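Local atomic coordinates of luciferase-like monooxygenase (Streptomyces bottropensis, PDB entry 4US5), a protein that probably acts as a flavin-utilising monooxygenase of the bacterial luciferase-like family, incorporating or reducing molecular oxygen. Residues B[27-31]-B[319-323]; B[82-87]-B[140-144]; B[203-207]-B[219-223]; B[244-248]-B[267-273]; B[257-261]-B[314-318]. One frame throughout, in Å; residues are numbered along the deposited sequence.

Overall arrangement
The five contacts illustrate how distant parts of a barrel-type chain meet. Interaction 1 pairs helix 21-38 with helix 319-332, so the first and last helices of the barrel meet, and the other four contacts lie between them in sequence. Interaction 5 touches it directly: Arg-322 NE lies 2.8 Å from Ser-314 OG, close to bound sodium ions. Interaction 5 also touches interaction 4, where Phe-246 packs on Leu-258 and Leu-245 on Pro-259; the centres of the two contacts are about 14 Å apart. Interactions 2 and 3 lie across the chain's centre from interaction 1; their own centres are about 23 Å apart, and interaction 2 borders the second subunit.

Interaction 1. Residues B[27-31]-B[319-323]; sequences HSIEL and QRDRL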
# COMPACT_ATOMS: atom_id res chain seq x y z
N HIS B 27 -14.66 9.60 1.70
CA HIS B 27 -15.90 8.99 2.20
C HIS B 27 -15.71 7.59 2.74
O HIS B 27 -16.42 7.19 3.68
CB HIS B 27 -16.96 9.02 1.14
CG HIS B 27 -17.52 10.38 0.91
ND1 HIS B 27 -18.08 10.75 -0.28
CD2 HIS B 27 -17.53 11.48 1.70
CE1 HIS B 27 -18.39 12.04 -0.24
NE2 HIS B 27 -18.10 12.50 0.97
N SER B 28 -14.74 6.86 2.20
CA SER B 28 -14.41 5.50 2.70
C SER B 28 -13.90 5.56 4.07
O SER B 28 -14.29 4.79 4.96
CB SER B 28 -13.37 4.81 1.81
OG SER B 28 -13.90 4.56 0.53
N ILE B 29 -13.02 6.52 4.30
CA ILE B 29 -12.47 6.72 5.64
C ILE B 29 -13.54 7.09 6.67
O ILE B 29 -13.58 6.54 7.77
CB ILE B 29 -11.36 7.80 5.59
CG1 ILE B 29 -10.21 7.30 4.73
CG2 ILE B 29 -10.88 8.16 6.98
CD1 ILE B 29 -9.22 8.39 4.31
N GLU B 30 -14.43 8.01 6.28
CA GLU B 30 -15.53 8.41 7.12
C GLU B 30 -16.45 7.23 7.47
O GLU B 30 -16.84 7.03 8.64
CB GLU B 30 -16.37 9.48 6.43
CG GLU B 30 -17.35 10.12 7.40
CD GLU B 30 -18.14 11.28 6.82
OE1 GLU B 30 -18.14 11.48 5.56
OE2 GLU B 30 -18.81 11.98 7.65
N LEU B 31 -16.74 6.42 6.48
CA LEU B 31 -17.57 5.23 6.71
C LEU B 31 -16.88 4.24 7.62
O LEU B 31 -17.51 3.66 8.51
CB LEU B 31 -17.99 4.59 5.40
CG LEU B 31 -18.81 3.33 5.50
CD1 LEU B 31 -20.12 3.57 6.24
CD2 LEU B 31 -19.07 2.75 4.11
N GLN B 319 -23.43 10.56 0.31
CA GLN B 319 -22.81 10.14 1.55
C GLN B 319 -23.73 10.22 2.76
O GLN B 319 -23.66 9.38 3.65
CB GLN B 319 -21.52 10.92 1.77
CG GLN B 319 -20.77 10.61 3.05
CD GLN B 319 -20.01 9.30 3.04
OE1 GLN B 319 -20.31 8.40 2.28
NE2 GLN B 319 -19.07 9.18 3.96
N ARG B 320 -24.59 11.25 2.82
CA ARG B 320 -25.47 11.39 3.98
C ARG B 320 -26.51 10.25 4.01
O ARG B 320 -26.83 9.72 5.08
CB ARG B 320 -26.21 12.75 3.96
CG ARG B 320 -25.29 13.97 4.01
CD ARG B 320 -25.93 15.26 3.52
NE ARG B 320 -26.05 15.30 2.07
CZ ARG B 320 -26.49 16.35 1.35
NH1 ARG B 320 -26.85 17.47 1.96
NH2 ARG B 320 -26.57 16.26 0.04
N ASP B 321 -27.02 9.89 2.86
CA ASP B 321 -27.91 8.75 2.73
C ASP B 321 -27.16 7.44 3.08
O ASP B 321 -27.72 6.52 3.68
CB ASP B 321 -28.49 8.65 1.31
CG ASP B 321 -29.50 9.75 1.01
OD1 ASP B 321 -30.00 10.37 1.98
OD2 ASP B 321 -29.76 9.96 -0.19
N ARG B 322 -25.93 7.35 2.64
CA ARG B 322 -25.16 6.15 2.85
C ARG B 322 -24.85 5.90 4.32
O ARG B 322 -25.04 4.81 4.82
CB ARG B 322 -23.87 6.22 2.06
CG ARG B 322 -23.13 4.91 2.03
CD ARG B 322 -21.71 5.07 1.50
NE ARG B 322 -21.21 3.79 1.05
CZ ARG B 322 -19.94 3.57 0.70
NH1 ARG B 322 -19.05 4.54 0.74
NH2 ARG B 322 -19.59 2.37 0.27
N LEU B 323 -24.33 6.92 5.00
CA LEU B 323 -24.06 6.80 6.41
C LEU B 323 -25.32 6.44 7.21
O LEU B 323 -25.28 5.56 8.07
CB LEU B 323 -23.44 8.10 6.96
CG LEU B 323 -22.07 8.44 6.40
CD1 LEU B 323 -21.59 9.77 6.90
CD2 LEU B 323 -21.04 7.37 6.71
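His-27 and Gln-319 form the stacked part of this contact. The methylene CB of Gln-319 sits over the centre of the imidazole, 3.8 Å from its centroid, in a CH-pi contact, and the amide beyond it lies nearly flat along the ring, the two planes 24° apart. CG of Gln-319 is anti to the backbone N, and a bend at the next torsion (chi2 76°) folds the chain back so that the amide can reach both the ring and the carbonyl and carboxylate oxygens of helix 21-38.

The polar interactions converge on that same amide. Gln-319 NE2 gives a nearly straight hydrogen bond to Glu-30 OE1 (3.0 Å), which leaves almost in the amide plane but meets the carboxylate oxygen from above its plane. A second, weak bond joins Gln-319 NE2 to the backbone O of His-27 at 3.3 Å, an oxygen that already accepts the helical bond from Leu-31 N.

Leucine methyls make the remaining contacts. Leu-31 CD2 rests over the centre of the Arg-322 guanidinium, 3.6 Å from CZ, while Leu-31 CD1 meets Leu-323 CD2 at 3.9 Å. Leu-323 CD1 also lies against the carboxylate of Glu-30. The charged end of Arg-322 has its salt bridge with Glu-11 and a hydrogen bond to Ser-314 OG, beside a bound sodium ion.

The segments run 25° from parallel, with axes 11.2 Å apart. One neutral amide group makes one good and one weak bond to the other helix, while one methyl, Leu-31 CD2, covers a face of the guanidinium, whose charge is probably balanced largely by Glu-11.

Interaction 2. Residues B[82-87]-B[140-144]; sequences LSLYSP and RLEQL
Leu-82 and Pro-87 press against one side of helix 134-147, and this is the tight part of the contact. Leu-82 CD2 lodges between Arg-140 CB, at 3.8 Å, and Leu-144 CD2, at 4.0 Å. The Pro-87 ring lies across the same helix face, its CB 4.2 Å from Leu-144 CB. Leu-144 CD1 in turn reaches the backbone O of Pro-87.

Arg-140 runs out extended from CG to NE and carries its guanidinium over the turn 82-86. Ser-83 O lies over the centre of one face, 3.6 Å from Arg-140 CZ, and Tyr-85 O approaches the edge in plane. Tyr-85 O is only 2.7 Å from Arg-140 NH1, but the angle is too poor for a hydrogen bond. The charge is instead met by Asp-136 and by Asp-125 of the second subunit.

The looser margin is formed by Gln-143, partly exposed, whose OE1 merely rests 3.6 Å from Pro-87 CG. Buried Ser-86, the N-cap of helix 87-100, instead faces the subunit boundary: its CB points away from helix 134-147, and its OG bonds to Ala-122 O of the second subunit.

The contact packs helix 134-147 on the loop between strand 74-81 and helix 87-100, two successive elements of the parallel alpha/beta barrel expected of this TIM-barrel family.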
# COMPACT_ATOMS: atom_id res chain seq x y z
N LEU B 82 -5.40 -11.84 -6.72
CA LEU B 82 -4.13 -12.51 -6.55
C LEU B 82 -3.57 -13.05 -7.88
O LEU B 82 -2.35 -13.17 -8.02
CB LEU B 82 -4.26 -13.64 -5.54
CG LEU B 82 -3.01 -14.45 -5.23
CD1 LEU B 82 -1.87 -13.60 -4.71
CD2 LEU B 82 -3.36 -15.55 -4.21
N SER B 83 -4.44 -13.30 -8.85
CA SER B 83 -3.97 -13.78 -10.15
C SER B 83 -3.10 -12.79 -10.85
O SER B 83 -2.41 -13.14 -11.79
CB SER B 83 -5.13 -14.12 -11.07
OG SER B 83 -5.89 -15.19 -10.55
N LEU B 84 -3.15 -11.52 -10.42
CA LEU B 84 -2.40 -10.46 -11.07
C LEU B 84 -1.02 -10.25 -10.49
O LEU B 84 -0.24 -9.48 -11.04
CB LEU B 84 -3.16 -9.12 -10.96
CG LEU B 84 -4.56 -9.05 -11.49
CD1 LEU B 84 -5.13 -7.65 -11.18
CD2 LEU B 84 -4.59 -9.33 -12.98
N TYR B 85 -0.73 -10.86 -9.34
CA TYR B 85 0.43 -10.52 -8.56
C TYR B 85 1.26 -11.73 -8.16
O TYR B 85 0.75 -12.81 -8.02
CB TYR B 85 -0.02 -9.82 -7.27
CG TYR B 85 -0.91 -8.63 -7.53
CD1 TYR B 85 -0.43 -7.53 -8.23
CD2 TYR B 85 -2.24 -8.65 -7.17
CE1 TYR B 85 -1.25 -6.47 -8.53
CE2 TYR B 85 -3.07 -7.56 -7.41
CZ TYR B 85 -2.56 -6.47 -8.09
OH TYR B 85 -3.37 -5.38 -8.30
N SER B 86 2.54 -11.49 -7.90
CA SER B 86 3.36 -12.47 -7.20
C SER B 86 2.79 -12.73 -5.83
O SER B 86 2.57 -11.80 -5.09
CB SER B 86 4.78 -11.93 -7.06
OG SER B 86 5.50 -12.65 -6.09
N PRO B 87 2.58 -14.01 -5.46
CA PRO B 87 2.15 -14.29 -4.10
C PRO B 87 3.13 -13.82 -3.02
O PRO B 87 2.71 -13.48 -1.93
CB PRO B 87 1.98 -15.81 -4.08
CG PRO B 87 1.66 -16.14 -5.51
CD PRO B 87 2.52 -15.23 -6.31
N ARG B 140 -1.80 -20.29 -6.54
CA ARG B 140 -1.25 -19.03 -5.99
C ARG B 140 -1.62 -18.87 -4.53
O ARG B 140 -0.83 -18.44 -3.71
CB ARG B 140 -1.78 -17.84 -6.77
CG ARG B 140 -1.12 -17.62 -8.09
CD ARG B 140 -1.90 -16.61 -8.92
NE ARG B 140 -1.27 -16.50 -10.21
CZ ARG B 140 -0.23 -15.74 -10.48
NH1 ARG B 140 0.23 -14.88 -9.60
NH2 ARG B 140 0.31 -15.80 -11.68
N LEU B 141 -2.83 -19.27 -4.22
CA LEU B 141 -3.33 -19.18 -2.88
C LEU B 141 -2.55 -20.10 -1.92
O LEU B 141 -2.26 -19.73 -0.79
CB LEU B 141 -4.83 -19.51 -2.90
CG LEU B 141 -5.73 -19.22 -1.73
CD1 LEU B 141 -5.57 -17.83 -1.18
CD2 LEU B 141 -7.18 -19.44 -2.18
N GLU B 142 -2.19 -21.28 -2.39
CA GLU B 142 -1.30 -22.18 -1.63
C GLU B 142 0.08 -21.58 -1.46
O GLU B 142 0.69 -21.68 -0.41
CB GLU B 142 -1.10 -23.54 -2.36
CG GLU B 142 -1.14 -24.73 -1.38
CD GLU B 142 -2.55 -25.14 -1.08
OE1 GLU B 142 -3.08 -26.01 -1.83
OE2 GLU B 142 -3.11 -24.60 -0.10
N GLN B 143 0.61 -21.01 -2.54
CA GLN B 143 1.90 -20.35 -2.47
C GLN B 143 1.88 -19.20 -1.46
O GLN B 143 2.82 -19.01 -0.69
CB GLN B 143 2.26 -19.74 -3.81
CG GLN B 143 2.75 -20.66 -4.89
CD GLN B 143 3.24 -19.84 -6.07
OE1 GLN B 143 2.44 -19.38 -6.88
NE2 GLN B 143 4.55 -19.59 -6.12
N LEU B 144 0.81 -18.42 -1.48
CA LEU B 144 0.65 -17.29 -0.54
C LEU B 144 0.66 -17.81 0.88
O LEU B 144 1.33 -17.27 1.74
CB LEU B 144 -0.65 -16.56 -0.84
CG LEU B 144 -1.07 -15.45 0.10
CD1 LEU B 144 0.03 -14.41 0.26
CD2 LEU B 144 -2.34 -14.81 -0.44

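Interaction 3. Residues B[203-207]-B[219-223]; sequences MDTYR and PRPIL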
# COMPACT_ATOMS: atom_id res chain seq x y z
N MSE B 203 -23.38 -21.73 -0.45
CA MSE B 203 -23.17 -21.71 0.97
C MSE B 203 -23.39 -23.11 1.56
O MSE B 203 -22.70 -23.52 2.49
CB MSE B 203 -24.02 -20.65 1.63
CG MSE B 203 -23.63 -19.23 1.12
SE MSE B 203 -21.94 -18.66 1.96
CE MSE B 203 -22.71 -17.81 3.55
N ASP B 204 -24.36 -23.85 1.03
CA ASP B 204 -24.56 -25.28 1.43
C ASP B 204 -23.31 -26.10 1.12
O ASP B 204 -22.84 -26.85 1.97
CB ASP B 204 -25.77 -25.88 0.71
CG ASP B 204 -27.10 -25.45 1.31
OD1 ASP B 204 -27.09 -24.86 2.41
OD2 ASP B 204 -28.16 -25.68 0.68
N THR B 205 -22.81 -25.95 -0.10
CA THR B 205 -21.62 -26.67 -0.58
C THR B 205 -20.39 -26.38 0.24
O THR B 205 -19.63 -27.30 0.62
CB THR B 205 -21.35 -26.34 -2.06
OG1 THR B 205 -22.45 -26.82 -2.84
CG2 THR B 205 -20.08 -27.00 -2.56
N TYR B 206 -20.17 -25.10 0.55
CA TYR B 206 -19.06 -24.70 1.40
C TYR B 206 -19.07 -25.45 2.73
O TYR B 206 -18.04 -26.01 3.15
CB TYR B 206 -19.11 -23.18 1.68
CG TYR B 206 -18.09 -22.72 2.67
CD1 TYR B 206 -16.73 -22.89 2.42
CD2 TYR B 206 -18.45 -22.08 3.83
CE1 TYR B 206 -15.77 -22.45 3.33
CE2 TYR B 206 -17.50 -21.64 4.73
CZ TYR B 206 -16.16 -21.82 4.48
OH TYR B 206 -15.23 -21.38 5.40
N ARG B 207 -20.21 -25.45 3.39
CA ARG B 207 -20.36 -26.10 4.67
C ARG B 207 -20.25 -27.61 4.57
O ARG B 207 -19.55 -28.22 5.38
CB ARG B 207 -21.67 -25.70 5.34
CG ARG B 207 -21.62 -24.28 5.89
CD ARG B 207 -22.93 -23.85 6.48
NE ARG B 207 -23.94 -23.75 5.43
CZ ARG B 207 -25.23 -23.60 5.66
NH1 ARG B 207 -25.68 -23.50 6.91
NH2 ARG B 207 -26.07 -23.52 4.63
N PRO B 219 -16.30 -24.31 9.33
CA PRO B 219 -16.62 -23.32 8.29
C PRO B 219 -16.79 -21.93 8.88
O PRO B 219 -17.29 -21.78 9.99
CB PRO B 219 -17.95 -23.83 7.71
CG PRO B 219 -18.00 -25.29 8.08
CD PRO B 219 -17.29 -25.40 9.38
N ARG B 220 -16.33 -20.91 8.16
CA ARG B 220 -16.49 -19.54 8.59
C ARG B 220 -17.09 -18.74 7.41
O ARG B 220 -16.37 -18.15 6.64
CB ARG B 220 -15.14 -18.96 8.99
CG ARG B 220 -14.49 -19.69 10.17
CD ARG B 220 -14.98 -19.20 11.54
NE ARG B 220 -15.21 -17.75 11.55
CZ ARG B 220 -14.24 -16.83 11.58
NH1 ARG B 220 -12.96 -17.20 11.59
NH2 ARG B 220 -14.55 -15.54 11.59
N PRO B 221 -18.42 -18.80 7.24
CA PRO B 221 -19.06 -18.17 6.11
C PRO B 221 -19.51 -16.73 6.39
O PRO B 221 -20.13 -16.44 7.42
CB PRO B 221 -20.28 -19.09 5.85
CG PRO B 221 -20.35 -20.08 6.98
CD PRO B 221 -19.37 -19.62 8.01
N ILE B 222 -19.24 -15.86 5.42
CA ILE B 222 -19.78 -14.51 5.36
C ILE B 222 -20.63 -14.42 4.10
O ILE B 222 -20.24 -14.94 3.05
CB ILE B 222 -18.62 -13.47 5.27
CG1 ILE B 222 -17.95 -13.35 6.64
CG2 ILE B 222 -19.12 -12.12 4.79
CD1 ILE B 222 -16.82 -12.34 6.69
N LEU B 223 -21.75 -13.72 4.18
CA LEU B 223 -22.54 -13.40 3.02
C LEU B 223 -22.41 -11.91 2.67
O LEU B 223 -22.75 -11.07 3.49
CB LEU B 223 -23.99 -13.72 3.32
CG LEU B 223 -24.97 -13.81 2.16
CD1 LEU B 223 -24.57 -14.90 1.19
CD2 LEU B 223 -26.37 -14.04 2.70
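The selenomethionine at Met-203 and the ring of Tyr-206 are the two projections that helix 199-209 sends toward residues 219-223. Met-203 is bent at both its second and third torsions (chi2 -76°, chi3 -89°), which hooks the terminal methyl over toward the strand. There CE settles into a shallow hollow floored by Pro-221 CB, at 3.6 Å, and bordered by Ile-222 O and by Leu-223 CD1, at 4.2 Å.

One turn on, Tyr-206 fits the CE2 corner of its ring into the angle between two prolines. CE2 touches Pro-219 CB at 3.7 Å and Pro-221 CB at 3.9 Å, with Pro-221 CG meeting the ring edge in plane. The tyrosine crosses Pro-221 at about a right angle.

This is the return half of a beta-alpha-beta unit: strand 188-191 leads into helix 199-209, and the chain comes back as strand 221-229, parallel to the first strand and 169° from the helix direction. The phenol bridges that unit, because Tyr-206 OH receives the backbone N-H of Arg-220 at 3.0 Å in a nearly straight bond and also bonds to Leu-186 O, just ahead of strand 188-191.

At the margin Arg-207 lays its aliphatic part beside Pro-219, with CG 4.1 Å from Pro-219 CB, then bends at chi3 back along its own helix. Its NE bonds to Met-203 O, from the face of that carbonyl opposite the helical N-H of Arg-207, while NH2 forms a 2.8 Å salt bridge with Asp-204 OD1.

Interaction 4. Residues B[244-248]-B[267-273]; sequences RLFHR and EMDKPGP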
# COMPACT_ATOMS: atom_id res chain seq x y z
N ARG B 244 -30.79 1.27 -9.51
CA ARG B 244 -31.66 0.83 -10.56
C ARG B 244 -31.25 1.48 -11.89
O ARG B 244 -31.15 0.79 -12.92
CB ARG B 244 -33.10 1.15 -10.22
CG ARG B 244 -33.66 0.36 -9.07
CD ARG B 244 -35.06 0.81 -8.71
NE ARG B 244 -35.99 0.51 -9.80
CZ ARG B 244 -37.04 1.25 -10.12
NH1 ARG B 244 -37.35 2.34 -9.45
NH2 ARG B 244 -37.79 0.88 -11.18
N LEU B 245 -31.06 2.79 -11.86
CA LEU B 245 -30.70 3.56 -13.09
C LEU B 245 -29.31 3.21 -13.55
O LEU B 245 -29.06 3.10 -14.74
CB LEU B 245 -30.81 5.06 -12.85
CG LEU B 245 -30.43 5.97 -14.04
CD1 LEU B 245 -31.26 5.63 -15.26
CD2 LEU B 245 -30.60 7.44 -13.66
N PHE B 246 -28.40 2.95 -12.60
CA PHE B 246 -27.05 2.53 -12.98
C PHE B 246 -27.14 1.25 -13.78
O PHE B 246 -26.48 1.10 -14.81
CB PHE B 246 -26.15 2.34 -11.73
CG PHE B 246 -24.71 1.99 -12.04
CD1 PHE B 246 -23.81 2.95 -12.47
CD2 PHE B 246 -24.27 0.68 -11.91
CE1 PHE B 246 -22.50 2.62 -12.77
CE2 PHE B 246 -22.96 0.33 -12.20
CZ PHE B 246 -22.06 1.31 -12.61
N HIS B 247 -28.02 0.34 -13.38
CA HIS B 247 -28.17 -0.89 -14.15
C HIS B 247 -28.81 -0.69 -15.52
O HIS B 247 -28.42 -1.34 -16.47
CB HIS B 247 -28.98 -1.95 -13.39
CG HIS B 247 -28.13 -2.87 -12.61
ND1 HIS B 247 -27.61 -2.53 -11.38
CD2 HIS B 247 -27.65 -4.11 -12.89
CE1 HIS B 247 -26.85 -3.51 -10.94
NE2 HIS B 247 -26.90 -4.50 -11.81
N ARG B 248 -29.83 0.16 -15.60
CA ARG B 248 -30.46 0.48 -16.89
C ARG B 248 -29.39 0.99 -17.83
O ARG B 248 -29.29 0.55 -18.99
CB ARG B 248 -31.57 1.53 -16.74
CG ARG B 248 -32.03 2.12 -18.07
CD ARG B 248 -33.10 3.18 -17.90
NE ARG B 248 -34.41 2.61 -17.59
CZ ARG B 248 -35.51 3.34 -17.42
NH1 ARG B 248 -35.48 4.66 -17.53
NH2 ARG B 248 -36.66 2.74 -17.17
N GLU B 267 -36.10 9.22 -13.89
CA GLU B 267 -35.77 8.35 -15.02
C GLU B 267 -36.43 6.98 -14.96
O GLU B 267 -36.87 6.46 -15.99
CB GLU B 267 -34.25 8.16 -15.15
CG GLU B 267 -33.50 9.37 -15.67
CD GLU B 267 -34.00 9.79 -17.05
OE1 GLU B 267 -33.79 9.03 -18.03
OE2 GLU B 267 -34.66 10.85 -17.13
N MSE B 268 -36.46 6.36 -13.78
CA MSE B 268 -36.95 4.99 -13.71
C MSE B 268 -38.46 4.95 -13.82
O MSE B 268 -39.02 3.90 -14.07
CB MSE B 268 -36.49 4.30 -12.43
CG MSE B 268 -34.96 4.13 -12.44
SE MSE B 268 -34.23 3.19 -13.97
CE MSE B 268 -35.22 1.50 -13.88
N ASP B 269 -39.12 6.09 -13.62
CA ASP B 269 -40.57 6.18 -13.86
C ASP B 269 -40.90 6.19 -15.36
O ASP B 269 -42.06 6.00 -15.74
CB ASP B 269 -41.18 7.42 -13.17
CG ASP B 269 -41.38 7.23 -11.66
OD1 ASP B 269 -41.42 6.08 -11.20
OD2 ASP B 269 -41.45 8.24 -10.95
N LYS B 270 -39.91 6.42 -16.21
CA LYS B 270 -40.12 6.40 -17.65
C LYS B 270 -39.87 5.00 -18.19
O LYS B 270 -39.10 4.23 -17.61
CB LYS B 270 -39.19 7.39 -18.36
CG LYS B 270 -39.28 8.83 -17.85
CD LYS B 270 -38.00 9.60 -18.15
CE LYS B 270 -38.08 11.09 -17.73
NZ LYS B 270 -37.10 11.95 -18.47
N PRO B 271 -40.51 4.67 -19.32
CA PRO B 271 -40.30 3.38 -19.97
C PRO B 271 -38.82 3.13 -20.29
O PRO B 271 -38.08 4.09 -20.57
CB PRO B 271 -41.11 3.49 -21.27
CG PRO B 271 -42.14 4.54 -21.01
CD PRO B 271 -41.52 5.49 -20.03
N GLY B 272 -38.40 1.88 -20.24
CA GLY B 272 -37.01 1.54 -20.51
C GLY B 272 -36.56 0.27 -19.82
O GLY B 272 -37.30 -0.31 -19.04
N PRO B 273 -35.35 -0.19 -20.12
CA PRO B 273 -34.82 -1.35 -19.44
C PRO B 273 -34.87 -1.19 -17.92
O PRO B 273 -34.59 -0.10 -17.38
CB PRO B 273 -33.37 -1.44 -19.94
CG PRO B 273 -33.32 -0.61 -21.19
CD PRO B 273 -34.34 0.46 -20.99
O HOH W 1 -38.80 5.46 -9.91
O HOH W 2 -40.13 2.92 -11.47
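Arg-248 lays one face of its guanidinium over the selenium of Met-268, a selenomethionine, with SE 3.6 Å above the plane and over its centre; the opposite face is covered by Gly-272 CA and Pro-271 O. Around the edge three backbone carbonyls of segment 267-273 take its N-H groups. NE gives a straight bond to Pro-273 O (2.7 Å, 179°), lying in both the guanidinium and the carbonyl plane. NH2 reaches Lys-270 O at 2.9 Å, and NH1 meets Glu-267 O at 2.7 Å in a bent bond from above that carbonyl plane, with Lys-270 N on the other face. A bend at chi3 (-76°) turns the flat group into this ring of oxygens. With an alanine here, the three carbonyls would probably lose their shared donor and the chain after helix 261-268 would be freer to move.

Gly-272 fits closely: a side chain on it would collide with Arg-248 CZ, and its backbone angles alone call for glycine.

On the helix side, Leu-245 CD1 packs on Glu-267 CB at 3.9 Å. Arg-244 overlaps Met-268 CB and CG with its guanidinium and holds water 2 at 3.1 Å from NH2. Arg-244 NH2 also forms a salt bridge with Asp-274.

A buried arginine bonded to three carbonyls spaced three residues apart thus ties the chain that follows helix 261-268 to helix 233-251, at the periphery of the barrel.

Interaction 5. Residues B[257-261]-B[314-318]; sequences LLPPA and SMIHD. With NA (sodium ion), chain M.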
# COMPACT_ATOMS: atom_id res chain seq x y z
N LEU B 257 -20.83 7.81 -13.82
CA LEU B 257 -20.78 7.79 -12.39
C LEU B 257 -22.17 7.49 -11.83
O LEU B 257 -23.18 7.66 -12.52
CB LEU B 257 -20.27 9.13 -11.87
CG LEU B 257 -18.92 9.64 -12.43
CD1 LEU B 257 -18.54 10.93 -11.72
CD2 LEU B 257 -17.81 8.61 -12.30
N LEU B 258 -22.23 7.04 -10.55
CA LEU B 258 -23.51 6.78 -9.93
C LEU B 258 -24.41 8.03 -9.97
O LEU B 258 -24.01 9.11 -9.55
CB LEU B 258 -23.36 6.32 -8.47
CG LEU B 258 -22.87 4.91 -8.16
CD1 LEU B 258 -23.12 4.61 -6.67
CD2 LEU B 258 -23.53 3.87 -9.01
N PRO B 259 -25.65 7.88 -10.51
CA PRO B 259 -26.52 9.06 -10.62
C PRO B 259 -27.22 9.48 -9.30
O PRO B 259 -27.46 8.64 -8.41
CB PRO B 259 -27.56 8.62 -11.63
CG PRO B 259 -27.65 7.14 -11.48
CD PRO B 259 -26.25 6.68 -11.12
N PRO B 260 -27.59 10.76 -9.19
CA PRO B 260 -28.29 11.21 -7.98
C PRO B 260 -29.66 10.56 -7.87
O PRO B 260 -30.28 10.26 -8.89
CB PRO B 260 -28.38 12.74 -8.15
CG PRO B 260 -27.74 13.09 -9.44
CD PRO B 260 -27.34 11.84 -10.17
N ALA B 261 -30.12 10.38 -6.63
CA ALA B 261 -31.34 9.64 -6.35
C ALA B 261 -32.57 10.26 -7.03
O ALA B 261 -33.36 9.55 -7.65
CB ALA B 261 -31.56 9.53 -4.84
N SER B 314 -22.73 -1.14 -0.56
CA SER B 314 -23.70 -0.13 -0.94
C SER B 314 -23.33 0.57 -2.26
O SER B 314 -22.14 0.70 -2.61
CB SER B 314 -23.90 0.86 0.19
OG SER B 314 -22.65 1.45 0.59
N MSE B 315 -24.35 1.00 -2.99
CA MSE B 315 -24.20 1.77 -4.22
C MSE B 315 -25.12 2.95 -4.08
O MSE B 315 -26.13 3.04 -4.75
CB MSE B 315 -24.57 0.92 -5.42
CG MSE B 315 -23.43 0.01 -5.87
SE MSE B 315 -23.38 -1.62 -4.80
CE MSE B 315 -22.20 -2.72 -5.91
N ILE B 316 -24.75 3.88 -3.20
CA ILE B 316 -25.60 4.99 -2.80
C ILE B 316 -24.90 6.29 -3.22
O ILE B 316 -23.70 6.47 -2.99
CB ILE B 316 -25.87 4.96 -1.28
CG1 ILE B 316 -26.77 3.75 -0.94
CG2 ILE B 316 -26.50 6.23 -0.81
CD1 ILE B 316 -26.97 3.49 0.55
N HIS B 317 -25.65 7.18 -3.85
CA HIS B 317 -25.06 8.38 -4.44
C HIS B 317 -24.56 9.34 -3.36
O HIS B 317 -23.46 9.90 -3.47
CB HIS B 317 -26.08 9.10 -5.32
CG HIS B 317 -25.60 10.41 -5.84
ND1 HIS B 317 -25.88 11.60 -5.21
CD2 HIS B 317 -24.81 10.72 -6.90
CE1 HIS B 317 -25.29 12.59 -5.86
NE2 HIS B 317 -24.64 12.08 -6.90
N ASP B 318 -25.38 9.59 -2.34
CA ASP B 318 -25.14 10.64 -1.37
C ASP B 318 -24.61 10.09 -0.09
O ASP B 318 -25.26 9.31 0.55
CB ASP B 318 -26.46 11.43 -1.15
CG ASP B 318 -26.25 12.77 -0.41
OD1 ASP B 318 -25.52 12.87 0.60
OD2 ASP B 318 -26.82 13.76 -0.91
NA NA M . -22.30 3.51 -1.76
O HOH W 3 -28.67 11.38 -4.27
O HOH W 4 -21.14 5.89 -2.05
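The imidazole of His-317 lies flat on Pro-260, whose CA is 3.6 Å from the ring centroid and almost on the ring normal, a CH-pi contact. At the edge of the imidazole, near its plane, Leu-258 O lies 3.2 Å from His-317 CD2, and His-317 CB rests 3.4 Å from Pro-259 O. CG stands anti to the backbone N (chi1 174°), which carries the ring out over the proline loop.

Both ring nitrogens have partners. ND1 lies 3.0 Å from water 3, which accepts from Ala-261 N at 2.9 Å, and NE2 bonds to Glu-17 O. A leucine in its place would probably leave Glu-17 O and the water without this partner and give up the flat cover over Pro-260.

Leu-258 CD1 meets the backbone of Met-315, 3.7 Å from its C. Farther along, Ser-314 O binds the sodium ion at 2.9 Å, and water 4, also on the metal, donates to Ile-316 O.

The two loops belong to different parts of the chain: residues 257-261 lead from helix 233-251 into helix 261-268. The loop of residues 314-318 carries strand 309-313 into helix 319-332, where Ile-316 packs on Asp-321 and Arg-322.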